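Local coordinates for type III effector HopU1 (PDB 3U0J), which probably transfers ADP-ribose from NAD+ to arginine residues of target proteins, acting as a type III effector of a plant-pathogenic bacterium, at residues H37-D43 / K149-S153; F47-A52 / I65-M69; L68-F72 / C92-M97; M97-Y103 / P115-N121; F164-V168 / Q221-K225. All blocks are in the same frame, centred on the assembly; numbering follows the deposited sequence.

Interaction 1: residues H37-D43 / K149-S153; sequences HYSTGQD and KMLSS
His-37 sets the edge of its ring against helix 149-153. CD2 lies 3.3 Å from Lys-149 O, near the ring plane, and NE2 is 3.5 Å from Lys-149 CB. The backbone O of His-37 sits close to Ser-153 CA and takes a hydrogen bond from Asn-156, one turn further on. Tyr-38 points away from the helix, and its hydroxyl bonds Asp-160. Ser-39 points toward the helix again. Its N donates to Ser-153 OG over 2.8 Å, with an angle of 159° at the hydrogen. Ser-39 CB rests 3.8 Å from Met-150 SD, and the hydroxyls of Ser-39 and Ser-153 both bond Glu-91 of helix 89-99. Thr-40 is the N-cap of helix 41-52. It forms a capping box with Asp-43: Asp-43 N donates to Thr-40 OG1 at 3.1 Å, and Thr-40 N to Asp-43 OD2 at 3.2 Å. Asp-43 OD1 makes a salt bridge of 2.7 Å to Lys-149 NZ. The ammonium approaches from above the carboxylate plane, 45° out of it, on a lysine chain bent at chi3 (-56°). Lys-149 also pairs with Asp-138. Two carboxylates sharing this ammonium would be expected to stabilise its charge, while Asp-43 completes the capping box with one oxygen and ties helix 41-52 to helix 145-162 with the other.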
# COMPACT_ATOMS: atom_id res chain seq x y z
N HIS A 37 11.67 10.43 -3.19
CA HIS A 37 11.85 10.81 -1.81
C HIS A 37 12.58 9.74 -1.01
O HIS A 37 12.20 8.57 -1.05
CB HIS A 37 10.51 11.13 -1.16
CG HIS A 37 10.59 11.28 0.33
ND1 HIS A 37 11.11 12.39 0.94
CD2 HIS A 37 10.25 10.42 1.32
CE1 HIS A 37 11.08 12.23 2.25
NE2 HIS A 37 10.56 11.04 2.51
N TYR A 38 13.63 10.15 -0.30
CA TYR A 38 14.30 9.33 0.73
C TYR A 38 14.31 10.03 2.07
O TYR A 38 14.58 11.22 2.16
CB TYR A 38 15.73 8.97 0.33
CG TYR A 38 15.80 8.16 -0.93
CD1 TYR A 38 15.86 6.78 -0.89
CD2 TYR A 38 15.77 8.78 -2.18
CE1 TYR A 38 15.90 6.03 -2.05
CE2 TYR A 38 15.81 8.05 -3.34
CZ TYR A 38 15.88 6.68 -3.27
OH TYR A 38 15.93 5.94 -4.44
N SER A 39 14.03 9.28 3.13
CA SER A 39 13.93 9.84 4.46
C SER A 39 15.24 10.43 4.94
O SER A 39 16.32 9.98 4.55
CB SER A 39 13.47 8.77 5.44
OG SER A 39 14.32 7.66 5.37
N THR A 40 15.12 11.43 5.80
CA THR A 40 16.25 12.03 6.49
C THR A 40 16.14 11.67 7.95
O THR A 40 15.14 11.09 8.39
CB THR A 40 16.18 13.55 6.41
OG1 THR A 40 15.05 14.01 7.16
CG2 THR A 40 16.03 13.98 4.96
N GLY A 41 17.16 12.05 8.72
CA GLY A 41 17.13 11.82 10.15
C GLY A 41 15.96 12.51 10.84
O GLY A 41 15.33 11.94 11.73
N GLN A 42 15.65 13.74 10.42
CA GLN A 42 14.55 14.47 11.02
C GLN A 42 13.23 13.76 10.71
O GLN A 42 12.37 13.62 11.60
CB GLN A 42 14.54 15.93 10.55
CG GLN A 42 13.41 16.79 11.12
CD GLN A 42 13.49 16.95 12.62
OE1 GLN A 42 12.54 16.61 13.36
NE2 GLN A 42 14.63 17.47 13.09
N ASP A 43 13.08 13.30 9.47
CA ASP A 43 11.88 12.57 9.08
C ASP A 43 11.65 11.39 9.99
O ASP A 43 10.54 11.19 10.49
CB ASP A 43 12.01 12.06 7.65
CG ASP A 43 11.90 13.16 6.63
OD1 ASP A 43 11.34 14.22 6.99
OD2 ASP A 43 12.37 12.98 5.49
N LYS A 149 5.48 10.06 4.05
CA LYS A 149 6.86 10.22 3.62
C LYS A 149 7.64 8.98 3.98
O LYS A 149 8.40 8.48 3.17
CB LYS A 149 7.49 11.49 4.21
CG LYS A 149 6.75 12.79 3.87
CD LYS A 149 7.63 14.02 4.04
CE LYS A 149 8.23 14.12 5.46
NZ LYS A 149 9.23 15.23 5.58
N MET A 150 7.44 8.46 5.19
CA MET A 150 8.21 7.31 5.61
C MET A 150 7.92 6.13 4.71
O MET A 150 8.84 5.44 4.28
CB MET A 150 7.97 6.97 7.08
CG MET A 150 9.18 6.31 7.78
SD MET A 150 10.80 7.08 7.52
CE MET A 150 11.75 5.67 7.88
N LEU A 151 6.64 5.91 4.38
CA LEU A 151 6.26 4.77 3.53
C LEU A 151 6.85 4.94 2.13
O LEU A 151 7.40 3.99 1.56
CB LEU A 151 4.75 4.64 3.43
CG LEU A 151 4.14 3.23 3.50
CD1 LEU A 151 2.90 3.13 2.64
CD2 LEU A 151 5.11 2.14 3.12
N SER A 152 6.75 6.15 1.58
CA SER A 152 7.36 6.40 0.29
C SER A 152 8.84 6.05 0.32
O SER A 152 9.32 5.32 -0.53
CB SER A 152 7.16 7.86 -0.12
OG SER A 152 5.80 8.15 -0.35
N SER A 153 9.56 6.56 1.31
CA SER A 153 10.98 6.26 1.42
C SER A 153 11.21 4.76 1.49
O SER A 153 12.10 4.24 0.82
CB SER A 153 11.60 6.94 2.64
OG SER A 153 12.99 6.67 2.74

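Interaction 2: residues F47-A52 / I65-M69; sequences FYRFAA and IDDLM
Helices 47-52 and 65-69 meet at 133° between their N-to-C directions, with axes 10.3 Å apart at closest approach and the CA atoms of Ala-52 and Ile-65 only 5.8 Å apart. Ile-65 is the central side chain. It fits as a knob into a hole formed by Phe-47, Tyr-48, Ala-51 and Ala-52. The branches spread over the four residues, with Ala-51 and Tyr-48 each touched by more than one atom. Ile-65 CG1 lies anti to the backbone N (chi1 -173°), which carries it to Ala-51 CB at 3.7 Å. The methyl beyond it, Ile-65 CD1, meets Phe-47 CE2 at 3.9 Å, obliquely to that ring. Ile-65 CG2 turns the other way, to Tyr-48 CE1 at 3.7 Å, and also touches the CA of Ala-52. Tyr-48 also reaches past Ile-65 to the next residue. Its OH donates a hydrogen bond of 2.5 Å to Asp-66 OD1, on the syn lone pair of that oxygen. The ring and carboxylate planes are 20° apart, and OD1 lies at the ring edge, in its plane. Met-69 CG touches the same edge at Tyr-48 CD1, 4.1 Å away. On the backbone side a water links the helices: it donates to Ala-51 O and accepts from Ile-65 N. The pair packs on helix 89-99, where Phe-47 meets Ala-94, and Leu-68 and Met-69 meet Ser-93. Helix 145-162 adds His-147 and Met-150 against Phe-47. The short strand 55-56, paired with strand 103-108, lies in the connection between the two helices.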
# COMPACT_ATOMS: atom_id res chain seq x y z
N PHE A 47 8.46 10.55 12.28
CA PHE A 47 7.70 9.31 12.20
C PHE A 47 7.53 8.60 13.54
O PHE A 47 6.43 8.16 13.89
CB PHE A 47 8.32 8.34 11.22
CG PHE A 47 7.57 7.04 11.14
CD1 PHE A 47 6.43 6.93 10.34
CD2 PHE A 47 7.97 5.94 11.89
CE1 PHE A 47 5.73 5.74 10.28
CE2 PHE A 47 7.28 4.74 11.83
CZ PHE A 47 6.16 4.63 11.03
N TYR A 48 8.62 8.45 14.27
CA TYR A 48 8.56 7.83 15.58
C TYR A 48 7.53 8.53 16.48
O TYR A 48 6.71 7.87 17.13
CB TYR A 48 9.93 7.83 16.26
CG TYR A 48 9.84 7.28 17.64
CD1 TYR A 48 9.77 5.92 17.84
CD2 TYR A 48 9.77 8.11 18.74
CE1 TYR A 48 9.64 5.39 19.12
CE2 TYR A 48 9.65 7.60 20.03
CZ TYR A 48 9.59 6.23 20.21
OH TYR A 48 9.47 5.69 21.48
N ARG A 49 7.56 9.86 16.52
CA ARG A 49 6.62 10.61 17.33
C ARG A 49 5.19 10.49 16.80
O ARG A 49 4.24 10.47 17.56
CB ARG A 49 7.01 12.10 17.43
CG ARG A 49 7.99 12.44 18.57
CD ARG A 49 7.70 11.66 19.86
NE ARG A 49 8.90 11.58 20.69
CZ ARG A 49 8.99 10.89 21.83
NH1 ARG A 49 7.93 10.25 22.29
NH2 ARG A 49 10.14 10.88 22.51
N PHE A 50 5.07 10.42 15.48
CA PHE A 50 3.77 10.25 14.85
C PHE A 50 3.20 8.93 15.27
O PHE A 50 2.05 8.86 15.72
CB PHE A 50 3.88 10.26 13.32
CG PHE A 50 2.70 9.62 12.61
CD1 PHE A 50 1.53 10.34 12.37
CD2 PHE A 50 2.75 8.30 12.17
CE1 PHE A 50 0.44 9.75 11.71
CE2 PHE A 50 1.67 7.72 11.52
CZ PHE A 50 0.51 8.45 11.29
N ALA A 51 4.01 7.89 15.13
CA ALA A 51 3.55 6.53 15.35
C ALA A 51 3.29 6.27 16.83
O ALA A 51 2.53 5.35 17.19
CB ALA A 51 4.56 5.53 14.81
N ALA A 52 3.94 7.07 17.68
CA ALA A 52 3.88 6.80 19.10
C ALA A 52 2.52 7.20 19.61
O ALA A 52 2.06 6.72 20.64
CB ALA A 52 4.96 7.56 19.84
N ILE A 65 4.97 1.23 18.57
CA ILE A 65 6.09 1.65 17.76
C ILE A 65 7.38 1.16 18.42
O ILE A 65 8.32 0.78 17.73
CB ILE A 65 6.09 3.18 17.52
CG1 ILE A 65 7.18 3.58 16.52
CG2 ILE A 65 6.26 3.93 18.82
CD1 ILE A 65 7.20 2.75 15.24
N ASP A 66 7.42 1.15 19.74
CA ASP A 66 8.62 0.67 20.42
C ASP A 66 8.81 -0.82 20.13
O ASP A 66 9.88 -1.25 19.72
CB ASP A 66 8.57 0.93 21.92
CG ASP A 66 8.72 2.40 22.27
OD1 ASP A 66 9.24 3.16 21.42
OD2 ASP A 66 8.31 2.80 23.39
N ASP A 67 7.76 -1.61 20.33
CA ASP A 67 7.80 -3.01 19.92
C ASP A 67 8.26 -3.17 18.46
O ASP A 67 9.01 -4.09 18.14
CB ASP A 67 6.44 -3.66 20.09
CG ASP A 67 5.97 -3.65 21.52
OD1 ASP A 67 6.82 -3.73 22.44
OD2 ASP A 67 4.73 -3.59 21.72
N LEU A 68 7.81 -2.30 17.57
CA LEU A 68 8.21 -2.44 16.18
C LEU A 68 9.66 -2.03 15.97
O LEU A 68 10.42 -2.73 15.28
CB LEU A 68 7.31 -1.63 15.26
CG LEU A 68 5.91 -2.22 15.16
CD1 LEU A 68 5.05 -1.30 14.33
CD2 LEU A 68 5.96 -3.63 14.60
N MET A 69 10.02 -0.90 16.57
CA MET A 69 11.37 -0.34 16.47
C MET A 69 12.34 -1.40 16.94
O MET A 69 13.51 -1.44 16.55
CB MET A 69 11.49 0.92 17.32
CG MET A 69 10.88 2.16 16.68
SD MET A 69 11.94 2.93 15.48
CE MET A 69 11.23 2.29 14.04
O HOH W 1 2.54 3.02 18.96

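Interaction 3: residues L68-F72 / C92-M97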
# COMPACT_ATOMS: atom_id res chain seq x y z
N LEU A 68 7.81 -2.30 17.57
CA LEU A 68 8.21 -2.44 16.18
C LEU A 68 9.66 -2.03 15.97
O LEU A 68 10.42 -2.73 15.28
CB LEU A 68 7.31 -1.63 15.26
CG LEU A 68 5.91 -2.22 15.16
CD1 LEU A 68 5.05 -1.30 14.33
CD2 LEU A 68 5.96 -3.63 14.60
N MET A 69 10.02 -0.90 16.57
CA MET A 69 11.37 -0.34 16.47
C MET A 69 12.34 -1.40 16.94
O MET A 69 13.51 -1.44 16.55
CB MET A 69 11.49 0.92 17.32
CG MET A 69 10.88 2.16 16.68
SD MET A 69 11.94 2.93 15.48
CE MET A 69 11.23 2.29 14.04
N ASP A 70 11.82 -2.31 17.75
CA ASP A 70 12.67 -3.32 18.31
C ASP A 70 12.77 -4.52 17.35
O ASP A 70 13.86 -4.97 17.02
CB ASP A 70 12.13 -3.73 19.66
CG ASP A 70 13.12 -4.53 20.42
OD1 ASP A 70 14.24 -3.98 20.65
OD2 ASP A 70 12.81 -5.69 20.77
N LYS A 71 11.65 -5.02 16.88
CA LYS A 71 11.70 -6.17 16.02
C LYS A 71 12.42 -5.80 14.72
O LYS A 71 13.10 -6.64 14.12
CB LYS A 71 10.30 -6.76 15.78
CG LYS A 71 9.70 -6.57 14.39
CD LYS A 71 8.50 -7.49 14.20
CE LYS A 71 8.30 -7.89 12.74
NZ LYS A 71 8.17 -9.38 12.58
N PHE A 72 12.31 -4.55 14.30
CA PHE A 72 12.89 -4.14 13.03
C PHE A 72 14.30 -3.55 13.12
O PHE A 72 14.87 -3.13 12.12
CB PHE A 72 11.94 -3.22 12.26
CG PHE A 72 10.76 -3.96 11.65
CD1 PHE A 72 9.44 -3.58 11.94
CD2 PHE A 72 10.97 -5.04 10.81
CE1 PHE A 72 8.37 -4.25 11.40
CE2 PHE A 72 9.89 -5.71 10.27
CZ PHE A 72 8.58 -5.32 10.57
N CYS A 92 10.59 0.06 7.97
CA CYS A 92 9.93 -1.23 8.17
C CYS A 92 8.62 -1.02 8.90
O CYS A 92 7.59 -1.54 8.48
CB CYS A 92 10.82 -2.19 8.93
SG CYS A 92 12.27 -2.65 7.99
N SER A 93 8.67 -0.25 9.98
CA SER A 93 7.50 0.02 10.81
C SER A 93 6.37 0.69 10.03
O SER A 93 5.19 0.38 10.23
CB SER A 93 7.88 0.88 12.03
OG SER A 93 8.89 0.26 12.79
N ALA A 94 6.72 1.62 9.15
CA ALA A 94 5.73 2.30 8.35
C ALA A 94 5.06 1.26 7.44
O ALA A 94 3.84 1.24 7.31
CB ALA A 94 6.35 3.41 7.57
N ILE A 95 5.84 0.38 6.83
CA ILE A 95 5.21 -0.64 5.99
C ILE A 95 4.30 -1.52 6.84
O ILE A 95 3.14 -1.73 6.52
CB ILE A 95 6.23 -1.54 5.32
CG1 ILE A 95 7.00 -0.79 4.25
CG2 ILE A 95 5.53 -2.74 4.73
CD1 ILE A 95 8.21 -1.56 3.80
N TYR A 96 4.85 -2.03 7.94
CA TYR A 96 4.08 -2.88 8.84
C TYR A 96 2.76 -2.22 9.22
O TYR A 96 1.70 -2.79 9.03
CB TYR A 96 4.89 -3.20 10.10
CG TYR A 96 4.23 -4.19 11.04
CD1 TYR A 96 3.28 -3.77 11.96
CD2 TYR A 96 4.57 -5.53 11.03
CE1 TYR A 96 2.67 -4.67 12.84
CE2 TYR A 96 3.99 -6.44 11.89
CZ TYR A 96 3.03 -6.01 12.80
OH TYR A 96 2.43 -6.92 13.66
N MET A 97 2.84 -1.00 9.75
CA MET A 97 1.67 -0.30 10.27
C MET A 97 0.65 -0.05 9.16
O MET A 97 -0.55 -0.06 9.41
CB MET A 97 2.05 1.01 10.94
CG MET A 97 2.72 0.81 12.29
SD MET A 97 3.27 2.36 13.01
CE MET A 97 2.87 1.96 14.70
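Phe-72 and Tyr-96 belong to a buried aromatic cluster that joins the end of helix 65-71 to helix 89-99. No hydrogen bond crosses here. The Phe-72 ring lies against Cys-92 at the start of segment 92-97 and extends toward Tyr-96. Cys-92 CB sits above one face, 3.5 Å from the ring centroid and 22° off the normal, as a CH-pi contact. The sulfur stands more obliquely: Cys-92 SG is 4.5 Å from the centroid of the Phe-72 ring. Lys-71 CG covers the opposite face, and Phe-77 meets the ring edge-to-face. Phe-72 CE1 reaches Tyr-96 CB at 3.9 Å, and the two side chains cross at about a right angle.

Helix 89-99 is packed between helices 65-71 and 145-162 in the helical part of the protein. Its Ala-94 and Ile-95 take Met-150 and Leu-151 of helix 145-162. Toward helix 65-71, Leu-68 spreads its two methyls. CD2 lies over the Tyr-96 ring, 3.8 Å from its centroid and 14° off the normal. CD1 packs 3.7 Å from Met-97 CG. The tyrosine ring stands in place for this because CG is anti to the backbone N (chi1 -174°). Ser-93 packs beside both residues of helix 65-71, with OG 3.5 Å from Leu-68 CB and 3.3 Å from Met-69 CE. That hydroxyl turns back to its own helix and bonds Pro-89 O.

Interaction 4: residues M97-Y103 / P115-N121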
# COMPACT_ATOMS: atom_id res chain seq x y z
N MET A 97 2.84 -1.00 9.75
CA MET A 97 1.67 -0.30 10.27
C MET A 97 0.65 -0.05 9.16
O MET A 97 -0.55 -0.06 9.41
CB MET A 97 2.05 1.01 10.94
CG MET A 97 2.72 0.81 12.29
SD MET A 97 3.27 2.36 13.01
CE MET A 97 2.87 1.96 14.70
N HIS A 98 1.13 0.15 7.94
CA HIS A 98 0.22 0.36 6.82
C HIS A 98 -0.50 -0.92 6.36
O HIS A 98 -1.60 -0.85 5.82
CB HIS A 98 0.98 0.99 5.65
CG HIS A 98 0.09 1.66 4.65
ND1 HIS A 98 -0.35 2.95 4.80
CD2 HIS A 98 -0.41 1.22 3.47
CE1 HIS A 98 -1.10 3.28 3.76
NE2 HIS A 98 -1.14 2.25 2.93
N THR A 99 0.12 -2.09 6.59
CA THR A 99 -0.47 -3.35 6.14
C THR A 99 -1.35 -3.97 7.22
O THR A 99 -1.94 -5.04 7.03
CB THR A 99 0.62 -4.39 5.78
OG1 THR A 99 1.39 -4.72 6.95
CG2 THR A 99 1.51 -3.88 4.69
N ALA A 100 -1.41 -3.29 8.37
CA ALA A 100 -2.11 -3.83 9.53
C ALA A 100 -3.50 -3.24 9.65
O ALA A 100 -3.85 -2.27 9.00
CB ALA A 100 -1.32 -3.56 10.80
N GLN A 101 -4.28 -3.83 10.55
CA GLN A 101 -5.66 -3.43 10.72
C GLN A 101 -5.83 -2.90 12.14
O GLN A 101 -6.95 -2.61 12.54
CB GLN A 101 -6.55 -4.65 10.53
CG GLN A 101 -7.69 -4.48 9.56
CD GLN A 101 -7.25 -4.38 8.09
OE1 GLN A 101 -6.28 -5.02 7.66
NE2 GLN A 101 -8.00 -3.59 7.31
N ASP A 102 -4.72 -2.76 12.88
CA ASP A 102 -4.77 -2.49 14.32
C ASP A 102 -4.49 -1.09 14.77
O ASP A 102 -4.55 -0.84 15.96
CB ASP A 102 -3.73 -3.30 15.06
CG ASP A 102 -3.64 -4.71 14.59
OD1 ASP A 102 -4.71 -5.28 14.24
OD2 ASP A 102 -2.50 -5.24 14.59
N TYR A 103 -4.12 -0.19 13.87
CA TYR A 103 -3.79 1.18 14.29
C TYR A 103 -4.78 2.18 13.74
O TYR A 103 -5.27 2.02 12.61
CB TYR A 103 -2.36 1.57 13.88
CG TYR A 103 -1.37 0.49 14.19
CD1 TYR A 103 -0.81 0.41 15.44
CD2 TYR A 103 -1.04 -0.47 13.26
CE1 TYR A 103 0.07 -0.58 15.75
CE2 TYR A 103 -0.15 -1.47 13.56
CZ TYR A 103 0.40 -1.52 14.82
OH TYR A 103 1.29 -2.51 15.16
N PRO A 115 -8.89 2.48 10.47
CA PRO A 115 -7.50 2.01 10.36
C PRO A 115 -6.61 2.99 9.60
O PRO A 115 -7.04 3.62 8.63
CB PRO A 115 -7.63 0.71 9.56
CG PRO A 115 -9.01 0.26 9.78
CD PRO A 115 -9.85 1.50 9.94
N LEU A 116 -5.36 3.08 10.02
CA LEU A 116 -4.40 4.01 9.45
C LEU A 116 -4.34 3.99 7.90
O LEU A 116 -4.39 5.04 7.25
CB LEU A 116 -3.02 3.78 10.05
CG LEU A 116 -1.92 4.72 9.56
CD1 LEU A 116 -2.08 6.07 10.14
CD2 LEU A 116 -0.59 4.19 9.96
N TYR A 117 -4.22 2.80 7.31
CA TYR A 117 -4.02 2.72 5.88
C TYR A 117 -5.20 3.31 5.15
O TYR A 117 -5.06 3.91 4.08
CB TYR A 117 -3.79 1.27 5.41
CG TYR A 117 -5.03 0.40 5.40
CD1 TYR A 117 -5.87 0.38 4.30
CD2 TYR A 117 -5.35 -0.40 6.48
CE1 TYR A 117 -7.00 -0.42 4.28
CE2 TYR A 117 -6.47 -1.20 6.48
CZ TYR A 117 -7.29 -1.20 5.37
OH TYR A 117 -8.41 -1.99 5.38
N ARG A 118 -6.39 3.14 5.72
CA ARG A 118 -7.57 3.68 5.07
C ARG A 118 -7.66 5.20 5.17
O ARG A 118 -8.00 5.86 4.21
CB ARG A 118 -8.84 3.05 5.61
CG ARG A 118 -10.05 3.29 4.73
CD ARG A 118 -11.20 2.49 5.26
NE ARG A 118 -10.99 1.05 5.15
CZ ARG A 118 -11.00 0.40 3.99
NH1 ARG A 118 -11.16 1.08 2.85
NH2 ARG A 118 -10.83 -0.92 3.96
N GLU A 119 -7.34 5.75 6.33
CA GLU A 119 -7.38 7.19 6.50
C GLU A 119 -6.37 7.83 5.56
O GLU A 119 -6.66 8.85 4.93
CB GLU A 119 -7.08 7.58 7.95
CG GLU A 119 -7.06 9.07 8.21
CD GLU A 119 -6.85 9.41 9.68
OE1 GLU A 119 -6.65 8.48 10.49
OE2 GLU A 119 -6.89 10.62 10.02
N VAL A 120 -5.20 7.21 5.45
CA VAL A 120 -4.12 7.74 4.61
C VAL A 120 -4.44 7.62 3.14
O VAL A 120 -4.37 8.59 2.40
CB VAL A 120 -2.77 7.05 4.93
CG1 VAL A 120 -1.76 7.30 3.81
CG2 VAL A 120 -2.23 7.55 6.25
N ASN A 121 -4.82 6.42 2.71
CA ASN A 121 -5.19 6.18 1.32
C ASN A 121 -6.31 7.12 0.91
O ASN A 121 -6.20 7.79 -0.11
CB ASN A 121 -5.63 4.73 1.12
CG ASN A 121 -4.46 3.77 1.09
OD1 ASN A 121 -3.30 4.19 1.10
ND2 ASN A 121 -4.75 2.49 1.05
O HOH W 2 -3.14 0.44 9.33
O HOH W 3 -2.61 0.64 0.74
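Tyr-103 and Leu-116 are joined by a backbone hydrogen bond of 2.8 Å, from Leu-116 N to Tyr-103 O. The same oxygen lies 3.2 Å from Pro-115 CA in a CA-H...O contact. A second bond, Gln-101 NE2 to Tyr-117 OH at 2.5 Å, is weak because it is badly bent. There the amide nitrogen lies at the edge of the tyrosine ring, in its plane, though the amide and ring planes are 70° apart.

Waters fill in between. One accepts from Tyr-117 N at 3.3 Å and donates to Met-97 O and Ala-100 O. Another accepts from Asn-121 ND2 at 2.8 Å and lies near His-98 NE2.

The His-98 ring offers one face to Tyr-117. Tyr-117 CB sits over its centre, 3.7 Å from the centroid and 6° off the normal, as a CH-pi contact. Tyr-117 CG takes the crowded position between the backbone N and carbonyl carbon (chi1 74°), which sends the ring away toward Gln-101. Val-120 CG1 comes to the imidazole edge, 4.1 Å from His-98 CE1. His-98 ND1 is hydrogen-bonded to His-147 of helix 145-162.

Apolar contact is lighter: Leu-116 CD2 lies 4.2 Å from Met-97 CB.

Together these contacts receive the start of a helix that follows a beta hairpin. Pro-115 holds the N-cap position, and the first-turn N-H groups of Leu-116 and Tyr-117 find a carbonyl and a water.

Interaction 5: residues F164-V168 / Q221-K225; sequences FRGTV and QISLK
Gly-166 with Leu-224 and Val-168 with Ile-222 form two hydrogen-bonded pairs of an antiparallel ladder, each closed by two bonds. Gly-166 N donates to Leu-224 O at 3.0 Å, and Leu-224 N returns a bond of 2.8 Å to Gly-166 O. Val-168 N to Ile-222 O is 2.8 Å, and Ile-222 N to Val-168 O is 2.9 Å. The last two run nearly along the C=O axis. This joins strand 167-172, an outermost strand of the five-stranded mixed sheet, to strand 218-224. The sheet belongs to the ADP-ribosyltransferase fold. Between the two pairs lies Thr-167 with Ser-223, a non-hydrogen-bonded pair, where Thr-167 CA makes a CA-H...O contact of 3.2 Å with Ile-222 O.

The chain turns a corner at Gly-166. Its backbone angles (phi 138°, psi -168°) are a conformation that calls for glycine. Before the corner, Phe-164 bonds through its backbone to Gly-227, in strand 227-229, an outer strand of a second, three-stranded sheet.

On the face of Val-168, Ile-222 and Leu-224 the packing is apolar. Leu-224 CD1 lies 3.4 Å from Val-168 CG2 and also reaches Phe-164 CD2 at 4.0 Å, crossing both side chains at about a right angle. Ile-242 of that second sheet touches Phe-164, Val-168 and Leu-224, so the two sheets meet here. On the other face Thr-167 CG2 lies 4.1 Å from Gln-221 CG, and one water sits between Thr-167 OG1 and Gln-221 NE2.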
# COMPACT_ATOMS: atom_id res chain seq x y z
N PHE A 164 10.52 -5.19 -8.13
CA PHE A 164 9.78 -6.33 -8.62
C PHE A 164 9.24 -5.96 -9.98
O PHE A 164 8.79 -4.83 -10.20
CB PHE A 164 8.64 -6.72 -7.67
CG PHE A 164 7.70 -7.75 -8.22
CD1 PHE A 164 7.88 -9.09 -7.94
CD2 PHE A 164 6.63 -7.38 -9.02
CE1 PHE A 164 7.01 -10.04 -8.46
CE2 PHE A 164 5.76 -8.33 -9.53
CZ PHE A 164 5.95 -9.66 -9.25
N ARG A 165 9.33 -6.92 -10.90
CA ARG A 165 8.71 -6.79 -12.20
C ARG A 165 8.01 -8.12 -12.44
O ARG A 165 8.48 -9.17 -12.01
CB ARG A 165 9.76 -6.45 -13.26
CG ARG A 165 10.48 -7.64 -13.87
CD ARG A 165 11.74 -7.20 -14.62
NE ARG A 165 12.91 -7.22 -13.75
CZ ARG A 165 13.93 -8.07 -13.86
NH1 ARG A 165 13.94 -8.99 -14.82
NH2 ARG A 165 14.94 -7.99 -13.01
N GLY A 166 6.85 -8.08 -13.07
CA GLY A 166 6.06 -9.29 -13.22
C GLY A 166 4.58 -9.08 -12.97
O GLY A 166 4.11 -7.96 -12.88
N THR A 167 3.86 -10.18 -12.85
CA THR A 167 2.41 -10.13 -12.74
C THR A 167 1.97 -10.23 -11.28
O THR A 167 2.45 -11.08 -10.53
CB THR A 167 1.74 -11.25 -13.58
OG1 THR A 167 1.94 -10.97 -14.98
CG2 THR A 167 0.25 -11.32 -13.30
N VAL A 168 1.06 -9.35 -10.89
CA VAL A 168 0.46 -9.38 -9.58
C VAL A 168 -1.02 -9.20 -9.81
O VAL A 168 -1.43 -8.89 -10.94
CB VAL A 168 0.93 -8.23 -8.71
CG1 VAL A 168 2.41 -8.37 -8.41
CG2 VAL A 168 0.65 -6.90 -9.39
N GLN A 221 -5.55 -7.85 -13.29
CA GLN A 221 -4.34 -8.58 -13.56
C GLN A 221 -3.34 -7.57 -14.05
O GLN A 221 -3.45 -7.06 -15.16
CB GLN A 221 -4.56 -9.63 -14.62
CG GLN A 221 -3.30 -10.36 -15.00
CD GLN A 221 -3.56 -11.37 -16.07
OE1 GLN A 221 -4.40 -12.26 -15.91
NE2 GLN A 221 -2.85 -11.23 -17.19
N ILE A 222 -2.36 -7.28 -13.20
CA ILE A 222 -1.45 -6.17 -13.42
C ILE A 222 -0.05 -6.70 -13.69
O ILE A 222 0.45 -7.57 -12.96
CB ILE A 222 -1.39 -5.31 -12.17
CG1 ILE A 222 -2.81 -5.04 -11.68
CG2 ILE A 222 -0.63 -4.05 -12.42
CD1 ILE A 222 -2.87 -4.24 -10.41
N SER A 223 0.57 -6.21 -14.75
CA SER A 223 1.97 -6.50 -14.95
C SER A 223 2.77 -5.24 -14.67
O SER A 223 2.49 -4.16 -15.21
CB SER A 223 2.23 -7.03 -16.36
OG SER A 223 2.08 -6.01 -17.31
N LEU A 224 3.75 -5.38 -13.78
CA LEU A 224 4.48 -4.25 -13.26
C LEU A 224 5.86 -4.21 -13.85
O LEU A 224 6.52 -5.25 -14.00
CB LEU A 224 4.60 -4.38 -11.74
CG LEU A 224 3.28 -4.44 -10.97
CD1 LEU A 224 3.51 -5.00 -9.58
CD2 LEU A 224 2.65 -3.05 -10.90
N LYS A 225 6.30 -3.01 -14.20
CA LYS A 225 7.69 -2.82 -14.53
C LYS A 225 8.48 -2.62 -13.24
O LYS A 225 9.63 -3.04 -13.13
CB LYS A 225 7.85 -1.61 -15.45
CG LYS A 225 7.07 -1.71 -16.74
CD LYS A 225 7.32 -0.51 -17.64
CE LYS A 225 6.60 -0.66 -18.97
NZ LYS A 225 6.96 0.45 -19.90
O HOH W 4 0.01 -9.64 -16.96

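Overall arrangement
Interactions 1 to 4 form one continuous helical region, while interaction 5 stands apart in the beta sheet. Helix 41-52 serves interactions 1 and 2, helix 65-71 serves 2 and 3, and helix 89-99 serves 3 and 4. The centres of interactions 2 and 3 are about 8 Å apart, and these contacts share Leu-68 and Met-69. Interactions 3 and 4 share Met-97. Along the chain, interactions 2, 3 and 4 are nested inside the loop closed by interaction 1, which brings helix 145-162 back to the N-terminal part. Interaction 5 has its centre about 24 to 32 Å from the others. The helices of interactions 1 to 4 thus pack together beside the beta sheets, and helix 145-162 leads directly into strand 164-165.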